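Local coordinates for helicase of the snf2/rad54 family (Sulfolobus solfataricus, PDB 1Z5Z), which probably couples ATP hydrolysis to movement along double-stranded DNA, as other SWI2/SNF2 ATPases do, and is represented here by its C-terminal domain, at residues Asn54-Val59 / Gly66-Thr71; Ile78-Ala83 / Thr225-Ile230; Ile99-Ile104 / His218-Val223. One frame throughout, in Å; residues are numbered along the deposited sequence.

Contact 1. Residues Asn54-Val59 / Gly66-Thr71; sequences NNIDSV and GMILST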
loop_
_atom_site.group_PDB
_atom_site.type_symbol
_atom_site.label_atom_id
_atom_site.label_comp_id
_atom_site.label_asym_id
_atom_site.label_seq_id
_atom_site.Cartn_x
_atom_site.Cartn_y
_atom_site.Cartn_z
ATOM N N ASN A 54 22.146 6.761 9.802
ATOM C CA ASN A 54 23.443 7.424 9.691
ATOM C C ASN A 54 23.328 8.898 10.140
ATOM O O ASN A 54 24.289 9.454 10.643
ATOM C CB ASN A 54 23.909 7.425 8.229
ATOM C CG ASN A 54 24.650 6.170 7.806
ATOM O OD1 ASN A 54 25.174 6.115 6.684
ATOM N ND2 ASN A 54 24.703 5.178 8.658
ATOM N N ASN A 55 22.155 9.516 9.963
ATOM C CA ASN A 55 21.975 10.936 10.289
ATOM C C ASN A 55 20.989 11.308 11.389
ATOM O O ASN A 55 20.959 12.462 11.819
ATOM C CB ASN A 55 21.585 11.697 9.023
ATOM C CG ASN A 55 22.571 11.493 7.903
ATOM O OD1 ASN A 55 23.723 11.898 7.999
ATOM N ND2 ASN A 55 22.130 10.851 6.835
ATOM N N ILE A 56 20.200 10.344 11.843
ATOM C CA ILE A 56 19.197 10.570 12.872
ATOM C C ILE A 56 19.745 11.059 14.233
ATOM O O ILE A 56 19.042 11.739 14.985
ATOM C CB ILE A 56 18.388 9.286 13.085
ATOM C CG1 ILE A 56 17.315 9.491 14.162
ATOM C CG2 ILE A 56 19.337 8.161 13.456
ATOM C CD1 ILE A 56 15.881 9.406 13.674
ATOM N N ASP A 57 20.982 10.714 14.569
ATOM C CA ASP A 57 21.513 11.153 15.856
ATOM C C ASP A 57 21.791 12.659 15.885
ATOM O O ASP A 57 21.646 13.305 16.929
ATOM C CB ASP A 57 22.787 10.385 16.202
ATOM C CG ASP A 57 22.509 8.963 16.616
ATOM O OD1 ASP A 57 23.452 8.158 16.571
ATOM O OD2 ASP A 57 21.353 8.645 16.998
ATOM N N SER A 58 22.177 13.222 14.743
ATOM C CA SER A 58 22.469 14.640 14.682
ATOM C C SER A 58 21.266 15.473 15.103
ATOM O O SER A 58 21.367 16.283 16.021
ATOM C CB SER A 58 22.931 15.041 13.275
ATOM O OG SER A 58 21.877 14.996 12.323
ATOM N N VAL A 59 20.105 15.259 14.498
ATOM C CA VAL A 59 18.936 16.071 14.861
ATOM C C VAL A 59 18.116 15.594 16.042
ATOM O O VAL A 59 18.238 14.456 16.511
ATOM C CB VAL A 59 17.961 16.224 13.685
ATOM C CG1 VAL A 59 18.691 16.789 12.466
ATOM C CG2 VAL A 59 17.340 14.883 13.366
ATOM N N GLY A 66 10.624 15.182 11.297
ATOM C CA GLY A 66 10.601 15.298 9.853
ATOM C C GLY A 66 11.557 14.352 9.132
ATOM O O GLY A 66 11.318 13.969 7.980
ATOM N N MET A 67 12.653 13.974 9.779
ATOM C CA MET A 67 13.594 13.074 9.134
ATOM C C MET A 67 12.988 11.684 9.096
ATOM O O MET A 67 13.065 10.989 8.093
ATOM C CB MET A 67 14.940 13.047 9.877
ATOM C CG MET A 67 15.980 12.178 9.201
ATOM S SD MET A 67 17.581 12.288 10.018
ATOM C CE MET A 67 18.313 13.676 9.108
ATOM N N ILE A 68 12.377 11.290 10.197
ATOM C CA ILE A 68 11.733 9.995 10.263
ATOM C C ILE A 68 10.603 9.981 9.225
ATOM O O ILE A 68 10.480 9.033 8.450
ATOM C CB ILE A 68 11.165 9.749 11.654
ATOM C CG1 ILE A 68 12.321 9.633 12.656
ATOM C CG2 ILE A 68 10.285 8.503 11.652
ATOM C CD1 ILE A 68 11.854 9.495 14.107
ATOM N N LEU A 69 9.794 11.042 9.195
ATOM C CA LEU A 69 8.684 11.122 8.235
ATOM C C LEU A 69 9.109 10.899 6.798
ATOM O O LEU A 69 8.475 10.136 6.063
ATOM C CB LEU A 69 7.933 12.458 8.372
ATOM C CG LEU A 69 6.936 12.366 9.533
ATOM C CD1 LEU A 69 6.047 13.623 9.623
ATOM C CD2 LEU A 69 6.055 11.148 9.320
ATOM N N SER A 70 10.178 11.554 6.381
ATOM C CA SER A 70 10.671 11.362 5.024
ATOM C C SER A 70 11.114 9.918 4.792
ATOM O O SER A 70 10.846 9.345 3.729
ATOM C CB SER A 70 11.850 12.283 4.745
ATOM O OG SER A 70 11.393 13.618 4.723
ATOM N N THR A 71 11.806 9.318 5.759
ATOM C CA THR A 71 12.224 7.944 5.540
ATOM C C THR A 71 10.976 7.056 5.416
ATOM O O THR A 71 10.880 6.271 4.493
ATOM C CB THR A 71 13.150 7.428 6.664
ATOM O OG1 THR A 71 14.354 8.200 6.665
ATOM C CG2 THR A 71 13.558 5.953 6.407
#
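M67 reaches across to N55, I56 and V59 at the bend of a helical hairpin, where helix 39-55 runs out and the chain turns back into helix 61-78. M67 has the largest share of the contact, made by its thioether end. Its CG stands anti to the backbone N (chi1 -177°) and the chain stays extended until chi3 bends it (-90°), so that sulfur and methyl lie along the turning backbone. M67 SD sits 3.7 Å from I56 CA and equally close to I56 N, packing on the main chain more than on the isoleucine side chain. The terminal methyl continues past it, with M67 CE 3.8 Å from N55 CB. V59, farther along the connecting loop, adds a looser contact, its CG2 being 4.2 Å from M67 SD.

The second kind of contact is purely aliphatic. The side chains of I56 and I68 meet at a slant, and the end of I56 does the touching: I56 CD1 lies 3.7 Å from I68 CG1 and 4.1 Å from I68 CD1. I56 and V59 also rest on R64, while M67 and T71 pack on L52 of helix 39-55, and T71 OG1 is hydrogen-bonded to E48. The two helices are thereby joined beyond the bend itself.

Hydrogen bonding serves the turn and does not cross between the segments. Two donors of S58 converge on the carbonyl of N55: the backbone N binds weakly at 3.3 Å, whereas S58 OG donates to N55 O at 2.7 Å, in the carbonyl plane with a C=O...OG angle of 157°.

Contact 2. Residues Ile78-Ala83 / Thr225-Ile230; sequences IVDHPA and TLEEKI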
loop_
_atom_site.group_PDB
_atom_site.type_symbol
_atom_site.label_atom_id
_atom_site.label_comp_id
_atom_site.label_asym_id
_atom_site.label_seq_id
_atom_site.Cartn_x
_atom_site.Cartn_y
_atom_site.Cartn_z
ATOM N N ILE A 78 8.889 2.325 -1.693
ATOM C CA ILE A 78 9.767 1.266 -2.161
ATOM C C ILE A 78 9.076 -0.093 -2.090
ATOM O O ILE A 78 9.180 -0.891 -3.037
ATOM C CB ILE A 78 11.093 1.238 -1.308
ATOM C CG1 ILE A 78 12.001 2.425 -1.718
ATOM C CG2 ILE A 78 11.812 -0.087 -1.463
ATOM C CD1 ILE A 78 13.283 2.496 -0.877
ATOM N N VAL A 79 8.355 -0.361 -1.002
ATOM C CA VAL A 79 7.689 -1.668 -0.920
ATOM C C VAL A 79 6.500 -1.828 -1.857
ATOM O O VAL A 79 5.974 -2.939 -2.003
ATOM C CB VAL A 79 7.243 -2.013 0.520
ATOM C CG1 VAL A 79 8.492 -1.981 1.457
ATOM C CG2 VAL A 79 6.166 -1.032 0.991
ATOM N N ASP A 80 6.074 -0.728 -2.493
ATOM C CA ASP A 80 4.973 -0.766 -3.443
ATOM C C ASP A 80 5.569 -0.990 -4.831
ATOM O O ASP A 80 5.173 -1.884 -5.531
ATOM C CB ASP A 80 4.206 0.571 -3.436
ATOM C CG ASP A 80 3.055 0.584 -2.454
ATOM O OD1 ASP A 80 2.988 -0.324 -1.562
ATOM O OD2 ASP A 80 2.219 1.504 -2.578
ATOM N N HIS A 81 6.507 -0.133 -5.239
ATOM C CA HIS A 81 7.116 -0.267 -6.556
ATOM C C HIS A 81 8.314 0.658 -6.714
ATOM O O HIS A 81 8.203 1.887 -6.564
ATOM C CB HIS A 81 6.099 0.049 -7.641
ATOM C CG HIS A 81 6.481 -0.474 -8.992
ATOM N ND1 HIS A 81 7.648 -0.111 -9.637
ATOM C CD2 HIS A 81 5.864 -1.371 -9.802
ATOM C CE1 HIS A 81 7.735 -0.764 -10.781
ATOM N NE2 HIS A 81 6.662 -1.534 -10.905
ATOM N N PRO A 82 9.479 0.089 -7.047
ATOM C CA PRO A 82 10.667 0.921 -7.204
ATOM C C PRO A 82 10.516 2.108 -8.162
ATOM O O PRO A 82 11.191 3.118 -7.995
ATOM C CB PRO A 82 11.732 -0.080 -7.656
ATOM C CG PRO A 82 10.960 -1.194 -8.263
ATOM C CD PRO A 82 9.788 -1.324 -7.327
ATOM N N ALA A 83 9.625 2.019 -9.138
ATOM C CA ALA A 83 9.469 3.143 -10.091
ATOM C C ALA A 83 8.925 4.452 -9.476
ATOM O O ALA A 83 9.068 5.542 -10.066
ATOM C CB ALA A 83 8.580 2.724 -11.241
ATOM N N THR A 225 9.318 -6.157 6.532
ATOM C CA THR A 225 9.449 -4.700 6.493
ATOM C C THR A 225 8.574 -4.077 7.523
ATOM O O THR A 225 7.869 -4.788 8.255
ATOM C CB THR A 225 9.004 -4.152 5.156
ATOM O OG1 THR A 225 7.603 -4.381 5.041
ATOM C CG2 THR A 225 9.720 -4.859 4.027
ATOM N N LEU A 226 8.575 -2.742 7.547
ATOM C CA LEU A 226 7.754 -2.024 8.508
ATOM C C LEU A 226 6.302 -2.391 8.286
ATOM O O LEU A 226 5.514 -2.254 9.230
ATOM C CB LEU A 226 7.911 -0.471 8.373
ATOM C CG LEU A 226 7.229 0.228 7.190
ATOM C CD1 LEU A 226 7.367 1.722 7.364
ATOM C CD2 LEU A 226 7.853 -0.177 5.858
ATOM N N GLU A 227 5.923 -2.831 7.072
ATOM C CA GLU A 227 4.504 -3.171 6.891
ATOM C C GLU A 227 4.163 -4.393 7.764
ATOM O O GLU A 227 3.091 -4.480 8.385
ATOM C CB GLU A 227 4.206 -3.498 5.431
ATOM C CG GLU A 227 4.360 -2.304 4.472
ATOM C CD GLU A 227 3.910 -2.644 3.060
ATOM O OE1 GLU A 227 3.266 -1.793 2.388
ATOM O OE2 GLU A 227 4.218 -3.761 2.609
ATOM N N GLU A 228 5.076 -5.359 7.803
ATOM C CA GLU A 228 4.839 -6.538 8.615
ATOM C C GLU A 228 4.841 -6.190 10.107
ATOM O O GLU A 228 3.983 -6.678 10.843
ATOM C CB GLU A 228 5.910 -7.603 8.366
ATOM C CG GLU A 228 5.566 -8.913 9.086
ATOM C CD GLU A 228 6.220 -10.085 8.414
ATOM O OE1 GLU A 228 5.519 -11.097 8.198
ATOM O OE2 GLU A 228 7.415 -9.980 8.092
ATOM N N LYS A 229 5.828 -5.397 10.543
ATOM C CA LYS A 229 5.955 -4.979 11.949
ATOM C C LYS A 229 4.759 -4.235 12.473
ATOM O O LYS A 229 4.255 -4.522 13.562
ATOM C CB LYS A 229 7.168 -4.081 12.142
ATOM C CG LYS A 229 8.457 -4.808 12.406
ATOM C CD LYS A 229 8.707 -5.859 11.388
ATOM C CE LYS A 229 10.048 -6.487 11.604
ATOM N NZ LYS A 229 10.624 -6.581 10.272
ATOM N N ILE A 230 4.326 -3.235 11.721
ATOM C CA ILE A 230 3.170 -2.490 12.157
ATOM C C ILE A 230 1.944 -3.388 12.222
ATOM O O ILE A 230 1.186 -3.340 13.180
ATOM C CB ILE A 230 2.900 -1.304 11.230
ATOM C CG1 ILE A 230 3.935 -0.215 11.495
ATOM C CG2 ILE A 230 1.504 -0.788 11.482
ATOM C CD1 ILE A 230 4.329 0.621 10.238
#
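The first torsions of V79 and E227 set the groups that meet. In E227, CG lies beside the backbone N (chi1 -66°) and the chain then runs extended, carrying the carboxylate toward the loop that follows helix 61-78. In V79, chi1 of -57° puts CG2 between the backbone N and the carbonyl carbon, facing that carboxylate, and turns CG1 to T225. The valine and glutamate side chains lie alongside each other, pointing opposite ways: V79 CG2 is 3.3 Å from E227 OE1 and 3.5 Å from E227 CD, a methyl packed tightly against a carboxylate. V79 and T225 instead meet tip to tip, CG1 of the valine 4.0 Å from CG2 of the threonine.

The polar ends are held from outside the two segments. D80 OD1 and E227 OE1 approach to 4.2 Å, and K97 forms salt bridges to both, which would offset their mutual repulsion. E227 OE2 accepts from the backbone N of S222, so each oxygen of this carboxylate has a partner, which should restrict its rotation. At the far end of the loop, H81 ND1 caps the next helix, accepting from A83 N at 2.9 Å, almost in the plane of the imidazole.

T225 OG1 is gripped twice: it is hydrogen-bonded to S222 O and accepts from E227 N at 3.1 Å, with an N-H...O angle of 143°. This is a threonine N-cap, opening helix 226-236 just after strand 216-222 of the α/β helicase domain.

Contact 3. Residues Ile99-Ile104 / His218-Val223; sequences IRTMEI and HKLISV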
loop_
_atom_site.group_PDB
_atom_site.type_symbol
_atom_site.label_atom_id
_atom_site.label_comp_id
_atom_site.label_asym_id
_atom_site.label_seq_id
_atom_site.Cartn_x
_atom_site.Cartn_y
_atom_site.Cartn_z
ATOM N N ILE A 99 3.541 -8.581 -8.402
ATOM C CA ILE A 99 3.603 -9.976 -8.816
ATOM C C ILE A 99 2.473 -10.770 -8.159
ATOM O O ILE A 99 1.823 -11.571 -8.825
ATOM C CB ILE A 99 4.976 -10.588 -8.453
ATOM C CG1 ILE A 99 6.036 -10.069 -9.416
ATOM C CG2 ILE A 99 4.910 -12.138 -8.480
ATOM C CD1 ILE A 99 7.470 -10.168 -8.859
ATOM N N ARG A 100 2.234 -10.561 -6.865
ATOM C CA ARG A 100 1.156 -11.294 -6.225
ATOM C C ARG A 100 -0.193 -10.768 -6.699
ATOM O O ARG A 100 -1.157 -11.531 -6.790
ATOM C CB ARG A 100 1.223 -11.187 -4.691
ATOM C CG ARG A 100 2.372 -11.936 -4.075
ATOM C CD ARG A 100 2.129 -13.439 -4.121
ATOM N NE ARG A 100 2.017 -13.982 -2.773
ATOM C CZ ARG A 100 0.914 -14.534 -2.275
ATOM N NH1 ARG A 100 0.917 -14.988 -1.022
ATOM N NH2 ARG A 100 -0.186 -14.636 -3.030
ATOM N N THR A 101 -0.274 -9.476 -7.005
ATOM C CA THR A 101 -1.543 -8.917 -7.451
ATOM C C THR A 101 -2.052 -9.561 -8.752
ATOM O O THR A 101 -3.243 -9.862 -8.874
ATOM C CB THR A 101 -1.430 -7.376 -7.604
ATOM O OG1 THR A 101 -1.156 -6.801 -6.308
ATOM C CG2 THR A 101 -2.750 -6.787 -8.183
ATOM N N MET A 102 -1.176 -9.745 -9.732
ATOM C CA MET A 102 -1.596 -10.382 -10.977
ATOM C C MET A 102 -2.027 -11.840 -10.671
ATOM O O MET A 102 -2.931 -12.349 -11.315
ATOM C CB MET A 102 -0.473 -10.362 -12.014
ATOM C CG MET A 102 0.003 -8.930 -12.430
ATOM S SD MET A 102 -1.294 -7.714 -12.679
ATOM C CE MET A 102 -2.091 -8.383 -14.212
ATOM N N GLU A 103 -1.407 -12.492 -9.686
ATOM C CA GLU A 103 -1.801 -13.860 -9.348
ATOM C C GLU A 103 -3.189 -13.845 -8.770
ATOM O O GLU A 103 -4.004 -14.712 -9.099
ATOM C CB GLU A 103 -0.863 -14.514 -8.328
ATOM C CG GLU A 103 0.600 -14.460 -8.736
ATOM C CD GLU A 103 1.540 -15.118 -7.730
ATOM O OE1 GLU A 103 1.230 -15.161 -6.521
ATOM O OE2 GLU A 103 2.607 -15.583 -8.168
ATOM N N ILE A 104 -3.478 -12.861 -7.919
ATOM C CA ILE A 104 -4.802 -12.790 -7.310
ATOM C C ILE A 104 -5.837 -12.469 -8.375
ATOM O O ILE A 104 -6.931 -13.037 -8.417
ATOM C CB ILE A 104 -4.871 -11.702 -6.215
ATOM C CG1 ILE A 104 -4.048 -12.125 -4.984
ATOM C CG2 ILE A 104 -6.313 -11.436 -5.880
ATOM C CD1 ILE A 104 -3.705 -10.950 -3.997
ATOM N N HIS A 218 -8.142 -8.875 0.587
ATOM C CA HIS A 218 -6.712 -9.201 0.639
ATOM C C HIS A 218 -5.858 -8.003 1.089
ATOM O O HIS A 218 -5.950 -6.899 0.528
ATOM C CB HIS A 218 -6.167 -9.650 -0.728
ATOM C CG HIS A 218 -6.783 -10.901 -1.269
ATOM N ND1 HIS A 218 -7.583 -10.912 -2.395
ATOM C CD2 HIS A 218 -6.667 -12.194 -0.880
ATOM C CE1 HIS A 218 -7.924 -12.156 -2.677
ATOM N NE2 HIS A 218 -7.380 -12.955 -1.774
ATOM N N LYS A 219 -5.000 -8.202 2.073
ATOM C CA LYS A 219 -4.134 -7.099 2.511
ATOM C C LYS A 219 -2.722 -7.468 2.152
ATOM O O LYS A 219 -2.181 -8.413 2.721
ATOM C CB LYS A 219 -4.202 -6.869 4.021
ATOM C CG LYS A 219 -5.492 -6.281 4.498
ATOM C CD LYS A 219 -5.584 -6.383 6.032
ATOM C CE LYS A 219 -4.327 -5.853 6.704
ATOM N NZ LYS A 219 -3.915 -6.677 7.877
ATOM N N LEU A 220 -2.116 -6.732 1.220
ATOM C CA LEU A 220 -0.765 -7.041 0.830
ATOM C C LEU A 220 0.201 -6.554 1.911
ATOM O O LEU A 220 0.096 -5.412 2.374
ATOM C CB LEU A 220 -0.446 -6.385 -0.520
ATOM C CG LEU A 220 -1.405 -6.755 -1.680
ATOM C CD1 LEU A 220 -0.747 -6.374 -2.986
ATOM C CD2 LEU A 220 -1.732 -8.252 -1.703
ATOM N N ILE A 221 1.154 -7.397 2.295
ATOM C CA ILE A 221 2.137 -7.027 3.328
ATOM C C ILE A 221 3.536 -7.414 2.920
ATOM O O ILE A 221 3.778 -8.586 2.607
ATOM C CB ILE A 221 1.822 -7.727 4.660
ATOM C CG1 ILE A 221 0.503 -7.194 5.228
ATOM C CG2 ILE A 221 2.952 -7.478 5.674
ATOM C CD1 ILE A 221 0.127 -7.870 6.548
ATOM N N SER A 222 4.459 -6.453 2.885
ATOM C CA SER A 222 5.839 -6.760 2.518
ATOM C C SER A 222 6.616 -7.497 3.622
ATOM O O SER A 222 6.832 -6.980 4.733
ATOM C CB SER A 222 6.576 -5.492 2.087
ATOM O OG SER A 222 6.045 -5.096 0.838
ATOM N N VAL A 223 7.010 -8.734 3.301
ATOM C CA VAL A 223 7.718 -9.600 4.245
ATOM C C VAL A 223 8.969 -8.971 4.795
ATOM O O VAL A 223 9.818 -8.485 4.047
ATOM C CB VAL A 223 8.075 -10.986 3.599
ATOM C CG1 VAL A 223 8.949 -11.807 4.566
ATOM C CG2 VAL A 223 6.765 -11.762 3.273
#
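Helix-on-sheet packing, the basic layer of the RecA-like α/β fold of helicase C-terminal domains, brings I104 and T101 of helix 96-110 against H218 and L220 of strand 216-222. The short helix and strand segments run nearly antiparallel, at 157°, with their axes 10.5 Å apart. H218 and L220 are alternate residues of the strand; H218 points to the helix, and L220 reaches it with the end of its side chain.

I104 is the main contributor on the helix side. Its CG1 branch stands beside the backbone N and CG2 anti to it (chi1 -70°); this, with an extended second torsion, brings CD1 over the imidazole of H218 and CG2 near its CE1-ND1 side. I104 CD1 makes a CH-pi contact over one face of the H218 ring, 4.3 Å from its centroid and 18° off the ring normal, displaced toward the rim. The other methyl, I104 CG2, lies 3.7 Å from H218 CE1 and equally close to ND1. Buried in this way, H218 ND1 has no hydrogen-bonding partner in the model. CD1 of I104 also touches L220, whose CD2 is 4.1 Å away.

I188 of the neighbouring strand 186-189 touches T101, I104 and L220, so the helix is seated over two adjacent strands of the parallel sheet. Backbone bonds from H218 and L220 to H189 tie those strands together. T101 stands roughly perpendicular to L220; T101 OG1, bonded to K97 O of its own helix, is 3.4 Å from L220 CD1.

In the fold
Contacts 2 and 3 are buried near the middle of the domain, their centres 12 Å apart, whereas contact 1 is only partly buried, its centre about 23 Å from that of the chain, on the other side of it from contact 3. Helix 61-78 links contact 1 to contact 2, whose loop begins at its end; strand 216-222 of contact 3 leads directly into the capped helix of contact 2. These two also touch, through S222 and V79. Chemistry changes with place: thioether and aliphatic packing at the hairpin bend, carboxylates sharing K97 in the interior, and apolar groups with one imidazole between helix and sheet.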